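Local coordinates for protein 2-(hydroxymethyl)glutarate dehydrogenase (Eubacterium barkeri, PDB 3CKY) that catalyses the NAD-dependent interconversion of 2-formylglutarate and (S)-2-hydroxymethylglutarate in the bacterial degradation of nicotinate, working as a homotetramer, at residues C183-A186 against S187-E190; R215-A218 against M219-M223; G234-A237 against M238-H242. All blocks are in the same frame, centred on the assembly; numbering follows the deposited sequence.

Contact 1 (C183-A186 against S187-E190)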
ATOM      1  N   CYS A 183       5.735  10.881   5.746  1.00 39.31           N
ATOM      2  CA  CYS A 183       4.795  10.875   4.632  1.00 39.49           C
ATOM      3  C   CYS A 183       5.012  12.067   3.695  1.00 39.37           C
ATOM      4  O   CYS A 183       5.014  11.913   2.469  1.00 39.55           O
ATOM      5  CB  CYS A 183       3.350  10.885   5.135  1.00 39.60           C
ATOM      6  SG  CYS A 183       2.768   9.341   5.891  1.00 40.78           S
ATOM      7  N   ASN A 184       5.180  13.248   4.281  1.00 39.36           N
ATOM      8  CA  ASN A 184       5.302  14.476   3.511  1.00 39.30           C
ATOM      9  C   ASN A 184       6.557  14.423   2.658  1.00 39.44           C
ATOM     10  O   ASN A 184       6.553  14.862   1.516  1.00 39.50           O
ATOM     11  CB  ASN A 184       5.312  15.706   4.438  1.00 39.33           C
ATOM     12  CG  ASN A 184       3.992  15.926   5.139  1.00 39.41           C
ATOM     13  OD1 ASN A 184       2.975  15.315   4.800  1.00 40.35           O
ATOM     14  ND2 ASN A 184       3.995  16.808   6.125  1.00 38.91           N
ATOM     15  N   MET A 185       7.626  13.846   3.211  1.00 39.55           N
ATOM     16  CA  MET A 185       8.869  13.696   2.483  1.00 39.37           C
ATOM     17  C   MET A 185       8.744  12.680   1.350  1.00 39.33           C
ATOM     18  O   MET A 185       9.160  12.943   0.219  1.00 39.50           O
ATOM     19  CB  MET A 185       9.992  13.287   3.425  1.00 39.23           C
ATOM     20  CG  MET A 185      11.370  13.067   2.731  1.00 39.70           C
ATOM     21  SD  MET A 185      12.131  14.553   2.040  1.00 41.08           S
ATOM     22  CE  MET A 185      12.075  14.237   0.272  1.00 39.04           C
ATOM     23  N   ALA A 186       8.170  11.522   1.647  1.00 39.05           N
ATOM     24  CA  ALA A 186       7.924  10.520   0.618  1.00 39.19           C
ATOM     25  C   ALA A 186       7.110  11.102  -0.561  1.00 38.91           C
ATOM     26  O   ALA A 186       7.410  10.843  -1.722  1.00 39.00           O
ATOM     27  CB  ALA A 186       7.211   9.281   1.228  1.00 38.45           C
ATOM     28  N   SER A 187       6.078  11.880  -0.250  1.00 39.01           N
ATOM     29  CA  SER A 187       5.266  12.520  -1.281  1.00 39.21           C
ATOM     30  C   SER A 187       6.087  13.534  -2.085  1.00 39.33           C
ATOM     31  O   SER A 187       6.012  13.596  -3.308  1.00 39.14           O
ATOM     32  CB  SER A 187       4.059  13.216  -0.647  1.00 39.56           C
ATOM     33  OG  SER A 187       3.239  12.311   0.075  1.00 39.11           O
ATOM     34  N   LEU A 188       6.886  14.317  -1.376  1.00 39.50           N
ATOM     35  CA  LEU A 188       7.762  15.313  -2.000  1.00 39.38           C
ATOM     36  C   LEU A 188       8.744  14.666  -2.987  1.00 39.51           C
ATOM     37  O   LEU A 188       8.965  15.170  -4.104  1.00 39.23           O
ATOM     38  CB  LEU A 188       8.523  16.092  -0.917  1.00 39.23           C
ATOM     39  CG  LEU A 188       9.369  17.281  -1.405  1.00 39.58           C
ATOM     40  CD1 LEU A 188       8.503  18.341  -2.129  1.00 37.53           C
ATOM     41  CD2 LEU A 188      10.163  17.882  -0.256  1.00 38.59           C
ATOM     42  N   ALA A 189       9.306  13.536  -2.582  1.00 39.37           N
ATOM     43  CA  ALA A 189      10.292  12.825  -3.398  1.00 39.55           C
ATOM     44  C   ALA A 189       9.792  12.546  -4.827  1.00 39.93           C
ATOM     45  O   ALA A 189      10.446  12.942  -5.819  1.00 39.44           O
ATOM     46  CB  ALA A 189      10.695  11.529  -2.712  1.00 39.24           C
ATOM     47  N   GLU A 190       8.640  11.865  -4.922  1.00 39.81           N
ATOM     48  CA  GLU A 190       8.066  11.517  -6.224  1.00 39.60           C
ATOM     49  C   GLU A 190       7.571  12.759  -6.981  1.00 39.51           C
ATOM     50  O   GLU A 190       7.696  12.831  -8.214  1.00 39.26           O
ATOM     51  CB  GLU A 190       6.963  10.466  -6.081  1.00 39.54           C
ATOM     52  CG  GLU A 190       5.670  10.958  -5.402  1.00 40.24           C
ATOM     53  CD  GLU A 190       4.677   9.841  -5.117  1.00 40.18           C
ATOM     54  OE1 GLU A 190       3.476   9.978  -5.464  1.00 41.30           O
ATOM     55  OE2 GLU A 190       5.097   8.825  -4.526  1.00 39.62           O
TER
HETATM   56  O   HOH W   1       2.149  13.610   2.547  1.00 31.41           O
HETATM   57  O   HOH W   2       7.380   8.576  -3.255  1.00 37.73           O

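Contact 2 (R215-A218 against M219-M223)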
ATOM      1  N   ARG A 215       3.054  23.233   0.128  1.00 42.97           N
ATOM      2  CA  ARG A 215       4.211  23.360   1.011  1.00 43.34           C
ATOM      3  C   ARG A 215       4.066  22.584   2.313  1.00 42.91           C
ATOM      4  O   ARG A 215       2.967  22.305   2.776  1.00 42.53           O
ATOM      5  CB  ARG A 215       4.546  24.817   1.307  1.00 43.73           C
ATOM      6  CG  ARG A 215       3.581  25.541   2.263  1.00 45.20           C
ATOM      7  CD  ARG A 215       4.065  26.964   2.504  1.00 45.71           C
ATOM      8  NE  ARG A 215       3.058  27.792   3.165  1.00 47.65           N
ATOM      9  CZ  ARG A 215       2.120  28.504   2.538  1.00 49.37           C
ATOM     10  NH1 ARG A 215       2.047  28.534   1.210  1.00 50.28           N
ATOM     11  NH2 ARG A 215       1.249  29.210   3.255  1.00 50.20           N
ATOM     12  N   SER A 216       5.210  22.199   2.854  1.00 42.41           N
ATOM     13  CA  SER A 216       5.290  21.512   4.124  1.00 42.52           C
ATOM     14  C   SER A 216       6.625  21.847   4.757  1.00 42.48           C
ATOM     15  O   SER A 216       7.527  22.333   4.085  1.00 42.42           O
ATOM     16  CB  SER A 216       5.163  19.998   3.928  1.00 42.61           C
ATOM     17  OG  SER A 216       6.236  19.465   3.150  1.00 41.37           O
ATOM     18  N   TYR A 217       6.752  21.602   6.052  1.00 42.71           N
ATOM     19  CA  TYR A 217       8.036  21.744   6.708  1.00 42.92           C
ATOM     20  C   TYR A 217       9.081  20.803   6.083  1.00 42.58           C
ATOM     21  O   TYR A 217      10.218  21.190   5.879  1.00 42.13           O
ATOM     22  CB  TYR A 217       7.915  21.503   8.214  1.00 43.51           C
ATOM     23  CG  TYR A 217       9.248  21.524   8.874  1.00 43.29           C
ATOM     24  CD1 TYR A 217       9.850  22.724   9.221  1.00 44.91           C
ATOM     25  CD2 TYR A 217       9.946  20.353   9.097  1.00 44.75           C
ATOM     26  CE1 TYR A 217      11.115  22.752   9.808  1.00 45.10           C
ATOM     27  CE2 TYR A 217      11.197  20.371   9.680  1.00 44.44           C
ATOM     28  CZ  TYR A 217      11.764  21.570  10.034  1.00 44.57           C
ATOM     29  OH  TYR A 217      12.997  21.577  10.602  1.00 45.93           O
ATOM     30  N   ALA A 218       8.679  19.573   5.779  1.00 42.99           N
ATOM     31  CA  ALA A 218       9.544  18.623   5.042  1.00 43.31           C
ATOM     32  C   ALA A 218      10.235  19.286   3.844  1.00 43.48           C
ATOM     33  O   ALA A 218      11.458  19.225   3.702  1.00 43.30           O
ATOM     34  CB  ALA A 218       8.764  17.416   4.590  1.00 42.41           C
ATOM     35  N   MET A 219       9.458  19.936   2.991  1.00 44.32           N
ATOM     36  CA  MET A 219      10.028  20.626   1.854  1.00 44.83           C
ATOM     37  C   MET A 219      10.937  21.786   2.289  1.00 44.55           C
ATOM     38  O   MET A 219      12.031  21.959   1.740  1.00 44.35           O
ATOM     39  CB  MET A 219       8.930  21.129   0.929  1.00 44.95           C
ATOM     40  CG  MET A 219       9.464  21.891  -0.261  1.00 45.40           C
ATOM     41  SD  MET A 219       8.199  22.270  -1.450  1.00 48.59           S
ATOM     42  CE  MET A 219       9.194  22.890  -2.801  1.00 48.68           C
ATOM     43  N   GLU A 220      10.492  22.579   3.261  1.00 44.75           N
ATOM     44  CA  GLU A 220      11.278  23.725   3.721  1.00 45.66           C
ATOM     45  C   GLU A 220      12.629  23.298   4.276  1.00 44.69           C
ATOM     46  O   GLU A 220      13.652  23.883   3.948  1.00 44.11           O
ATOM     47  CB  GLU A 220      10.515  24.526   4.773  1.00 46.11           C
ATOM     48  CG  GLU A 220       9.412  25.393   4.180  1.00 49.57           C
ATOM     49  CD  GLU A 220       8.117  25.368   4.985  1.00 50.29           C
ATOM     50  OE1 GLU A 220       8.202  25.457   6.243  1.00 56.44           O
ATOM     51  OE2 GLU A 220       7.028  25.252   4.350  1.00 53.67           O
ATOM     52  N   ALA A 221      12.623  22.252   5.087  1.00 44.16           N
ATOM     53  CA  ALA A 221      13.840  21.780   5.733  1.00 44.06           C
ATOM     54  C   ALA A 221      14.829  21.110   4.767  1.00 43.78           C
ATOM     55  O   ALA A 221      16.050  21.267   4.915  1.00 43.55           O
ATOM     56  CB  ALA A 221      13.496  20.825   6.858  1.00 43.44           C
ATOM     57  N   LYS A 222      14.317  20.374   3.789  1.00 43.74           N
ATOM     58  CA  LYS A 222      15.162  19.466   3.019  1.00 44.29           C
ATOM     59  C   LYS A 222      15.546  19.948   1.619  1.00 44.52           C
ATOM     60  O   LYS A 222      16.629  19.651   1.144  1.00 44.17           O
ATOM     61  CB  LYS A 222      14.497  18.092   2.925  1.00 43.77           C
ATOM     62  CG  LYS A 222      14.134  17.464   4.281  1.00 43.16           C
ATOM     63  CD  LYS A 222      15.314  17.359   5.219  1.00 42.25           C
ATOM     64  CE  LYS A 222      14.949  16.644   6.510  1.00 41.80           C
ATOM     65  NZ  LYS A 222      16.115  16.588   7.453  1.00 40.87           N
ATOM     66  N   MET A 223      14.661  20.690   0.974  1.00 45.40           N
ATOM     67  CA  MET A 223      14.803  20.994  -0.449  1.00 46.11           C
ATOM     68  C   MET A 223      16.138  21.671  -0.802  1.00 45.99           C
ATOM     69  O   MET A 223      16.931  21.172  -1.582  1.00 46.08           O
ATOM     70  CB  MET A 223      13.627  21.878  -0.886  1.00 46.66           C
ATOM     71  CG  MET A 223      13.632  22.285  -2.340  1.00 47.35           C
ATOM     72  SD  MET A 223      13.329  20.869  -3.372  1.00 52.08           S
ATOM     73  CE  MET A 223      13.128  21.667  -4.993  1.00 48.19           C
TER

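Contact 3 (G234-A237 against M238-H242)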
ATOM      1  N   GLY A 234      24.514  14.044   7.233  1.00 43.09           N
ATOM      2  CA  GLY A 234      23.901  14.628   8.415  1.00 42.64           C
ATOM      3  C   GLY A 234      22.393  14.642   8.292  1.00 42.67           C
ATOM      4  O   GLY A 234      21.802  13.762   7.664  1.00 42.45           O
ATOM      5  N   GLY A 235      21.789  15.663   8.892  1.00 42.45           N
ATOM      6  CA  GLY A 235      20.343  15.789   8.948  1.00 42.37           C
ATOM      7  C   GLY A 235      19.732  14.723   9.840  1.00 42.36           C
ATOM      8  O   GLY A 235      20.241  14.419  10.916  1.00 42.44           O
ATOM      9  N   PHE A 236      18.630  14.155   9.377  1.00 42.56           N
ATOM     10  CA  PHE A 236      17.893  13.167  10.138  1.00 42.10           C
ATOM     11  C   PHE A 236      17.964  11.847   9.364  1.00 41.61           C
ATOM     12  O   PHE A 236      17.377  11.714   8.284  1.00 41.15           O
ATOM     13  CB  PHE A 236      16.460  13.648  10.331  1.00 42.69           C
ATOM     14  CG  PHE A 236      15.639  12.739  11.177  1.00 43.35           C
ATOM     15  CD1 PHE A 236      16.048  12.414  12.467  1.00 44.42           C
ATOM     16  CD2 PHE A 236      14.457  12.204  10.694  1.00 44.29           C
ATOM     17  CE1 PHE A 236      15.290  11.567  13.253  1.00 44.75           C
ATOM     18  CE2 PHE A 236      13.706  11.347  11.476  1.00 44.85           C
ATOM     19  CZ  PHE A 236      14.111  11.034  12.760  1.00 43.99           C
ATOM     20  N   ALA A 237      18.695  10.890   9.930  1.00 40.82           N
ATOM     21  CA  ALA A 237      19.010   9.629   9.254  1.00 40.83           C
ATOM     22  C   ALA A 237      17.771   8.918   8.741  1.00 40.34           C
ATOM     23  O   ALA A 237      16.756   8.832   9.434  1.00 40.16           O
ATOM     24  CB  ALA A 237      19.816   8.686  10.177  1.00 40.17           C
ATOM     25  N   MET A 238      17.871   8.413   7.514  1.00 40.36           N
ATOM     26  CA  MET A 238      16.782   7.667   6.885  1.00 40.34           C
ATOM     27  C   MET A 238      16.351   6.472   7.754  1.00 40.22           C
ATOM     28  O   MET A 238      15.162   6.181   7.855  1.00 40.13           O
ATOM     29  CB  MET A 238      17.203   7.203   5.493  1.00 40.06           C
ATOM     30  CG  MET A 238      16.054   6.649   4.664  1.00 40.22           C
ATOM     31  SD  MET A 238      16.559   6.047   3.052  1.00 40.85           S
ATOM     32  CE  MET A 238      17.169   7.533   2.243  1.00 38.50           C
ATOM     33  N   ASP A 239      17.323   5.801   8.382  1.00 40.17           N
ATOM     34  CA  ASP A 239      17.032   4.691   9.290  1.00 40.28           C
ATOM     35  C   ASP A 239      16.109   5.128  10.415  1.00 40.25           C
ATOM     36  O   ASP A 239      15.218   4.384  10.809  1.00 40.31           O
ATOM     37  CB  ASP A 239      18.315   4.101   9.891  1.00 39.91           C
ATOM     38  CG  ASP A 239      19.135   3.291   8.888  1.00 39.69           C
ATOM     39  OD1 ASP A 239      18.566   2.657   7.968  1.00 38.56           O
ATOM     40  OD2 ASP A 239      20.370   3.269   9.022  1.00 39.74           O
ATOM     41  N   LEU A 240      16.319   6.338  10.923  1.00 40.25           N
ATOM     42  CA  LEU A 240      15.548   6.826  12.059  1.00 40.33           C
ATOM     43  C   LEU A 240      14.122   7.208  11.666  1.00 40.08           C
ATOM     44  O   LEU A 240      13.167   6.881  12.358  1.00 39.96           O
ATOM     45  CB  LEU A 240      16.269   7.980  12.738  1.00 40.16           C
ATOM     46  CG  LEU A 240      17.599   7.598  13.380  1.00 42.16           C
ATOM     47  CD1 LEU A 240      18.322   8.834  13.930  1.00 41.90           C
ATOM     48  CD2 LEU A 240      17.399   6.525  14.484  1.00 42.62           C
ATOM     49  N   GLN A 241      13.985   7.883  10.536  1.00 40.16           N
ATOM     50  CA  GLN A 241      12.673   8.195   9.987  1.00 40.22           C
ATOM     51  C   GLN A 241      11.858   6.924   9.684  1.00 40.10           C
ATOM     52  O   GLN A 241      10.658   6.886   9.917  1.00 39.66           O
ATOM     53  CB  GLN A 241      12.820   9.033   8.710  1.00 40.01           C
ATOM     54  CG  GLN A 241      11.494   9.368   8.044  1.00 40.35           C
ATOM     55  CD  GLN A 241      10.562  10.172   8.961  1.00 41.17           C
ATOM     56  OE1 GLN A 241       9.640   9.623   9.581  1.00 43.01           O
ATOM     57  NE2 GLN A 241      10.804  11.470   9.058  1.00 40.95           N
ATOM     58  N   HIS A 242      12.529   5.915   9.131  1.00 40.26           N
ATOM     59  CA  HIS A 242      11.944   4.605   8.884  1.00 40.54           C
ATOM     60  C   HIS A 242      11.484   3.935  10.188  1.00 40.49           C
ATOM     61  O   HIS A 242      10.382   3.397  10.258  1.00 40.27           O
ATOM     62  CB  HIS A 242      12.956   3.692   8.156  1.00 40.50           C
ATOM     63  CG  HIS A 242      12.405   2.339   7.830  1.00 40.59           C
ATOM     64  ND1 HIS A 242      11.585   2.122   6.742  1.00 41.92           N
ATOM     65  CD2 HIS A 242      12.503   1.151   8.473  1.00 39.65           C
ATOM     66  CE1 HIS A 242      11.231   0.849   6.716  1.00 40.69           C
ATOM     67  NE2 HIS A 242      11.770   0.243   7.756  1.00 40.06           N
TER

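Contact 1 (C183-A186 against S187-E190)
Ser-187 N donates to Cys-183 O at 2.9 Å, with an N-H...O angle of 163°. The next two rungs follow: Leu-188 N to Asn-184 O at 3.0 Å and Ala-189 N to Met-185 O at 2.9 Å. All three join residues four apart, one turn along the helix.

Two waters add polar links on the same helix. One donates to Asn-184 OD1 and also bonds Ser-187 OG, at 3.0 Å, so it spans i to i+3. The other gives its hydrogens to Ala-186 O (2.7 Å) and to Glu-190 OE2 (2.6 Å). The Glu-190 carboxylate also bonds Thr-262 OG1 and Met-261 N of the second subunit, so both of its oxygens are held across the interface.

The apolar contact comes from Met-185. Its chain leaves anti to the backbone N (chi1 179°) and then bends, which carries the CE methyl forward along the helix. CE lies 4.1 Å from Leu-188 CD2 and 4.3 Å from Ala-189 CB. The same side chain also packs on Phe-269 and Ile-227.

This is regular alpha-helix, in the middle of the long helix 169-197 of the all-helical C-terminal domain of beta-hydroxyacid dehydrogenases, here packed against a second subunit.

Contact 2 (R215-A218 against M219-M223)
Ser-216 caps the N-terminus of helix 217-228, and its side chain reaches forward to Met-219. The hydroxyl lies between the backbone N and the carbonyl carbon (chi1 63°), which brings OG to Met-219 N. That N-H donates to OG over 3.3 Å, nearly straight at 165°. This is an N-cap bond, and it satisfies an amide of the first turn.

Tyr-217 and Ala-221 meet one turn apart. The ring leaves anti to the backbone N and leans along the helix. Ala-221 CB sits over one face as a CH-pi contact, 4.0 Å from the ring centroid. The methyl is displaced toward the phenol end, with CE2 and CZ nearest. The same pair is tied through the backbone, where Ala-221 N donates to Tyr-217 O.

Glu-220 folds back toward the start of the helix, where OE2 comes 3.0 Å from Ser-216 O. Both are acceptors, so the pair makes no bond, and that carbonyl takes the N-H of Glu-220 instead. Arg-215 comes from the preceding loop as an extended chain. Its methylenes, not its guanidinium, run past the carboxylate: CD is 3.9 Å from Glu-220 OE2. The two flat groups are 42° apart, and Arg-215 NE stays 4.9 Å from OE2. The opposite charges may still attract. Arg-215 of the second subunit packs on both Tyr-217 and Glu-220.

Lys-222 points elsewhere, and its NZ forms a salt bridge with Asp-281. Its backbone N donates to Ala-218 O at 3.1 Å, and its CB and CG each lie 3.3 Å from that same oxygen.

Contact 3 (G234-A237 against M238-H242)
Ala-237 O accepts two backbone N-H groups at the start of helix 238-255, for which Ala-237 is the N-cap residue. Gln-241 N donates over 3.1 Å and is nearly straight at 167°. Leu-240 N is closer, at 2.9 Å, but its bond is weak and bent (128°). An alanine has no side-chain acceptor, so the cap itself is made without one.

The apolar contacts centre on Phe-236, just ahead of the cap. Its ring leaves anti to the backbone N (chi1 -176°), which carries it over the first turn. There it crosses Leu-240 obliquely, with CZ 3.7 Å from Leu-240 CB. CE2 lies 3.7 Å from Gln-241 CB. An alanine in place of Phe-236 would probably strip the ring from Leu-240 CB and Gln-241 CB and leave a gap over the first turn.

Outside, Phe-236 N donates to Asp-281 OD1, and Asp-239 forms a salt bridge with Arg-273. Phe-236 lies about 7 Å from Lys-174, side chain to side chain; Lys-174 is the probable active-site lysine. Lys-243, probably an NAD ligand, follows on the same helix. Ala-237 CB adds a lighter apolar contact, 4.0 Å from Leu-240 CD1.

Contact 1 is fully buried, in mid-helix 169-197. Contacts 2 and 3 are partly buried, and each lies at the start of a helix. All three belong to the helical C-terminal region. Contacts 1 and 2 touch directly, with Leu-188 CD2 3.5 Å from Met-219 CA, and both reach the second subunit. Contact 3 lies nearer the chain centre and the probable active site, about 15 Å between centres from contact 2. Asp-281 joins those two, since it binds both Lys-222 and Phe-236 N. The chemistry follows position: regular rungs and bound waters in contact 1, a serine cap in contact 2, and a cap lacking a side-chain acceptor in contact 3.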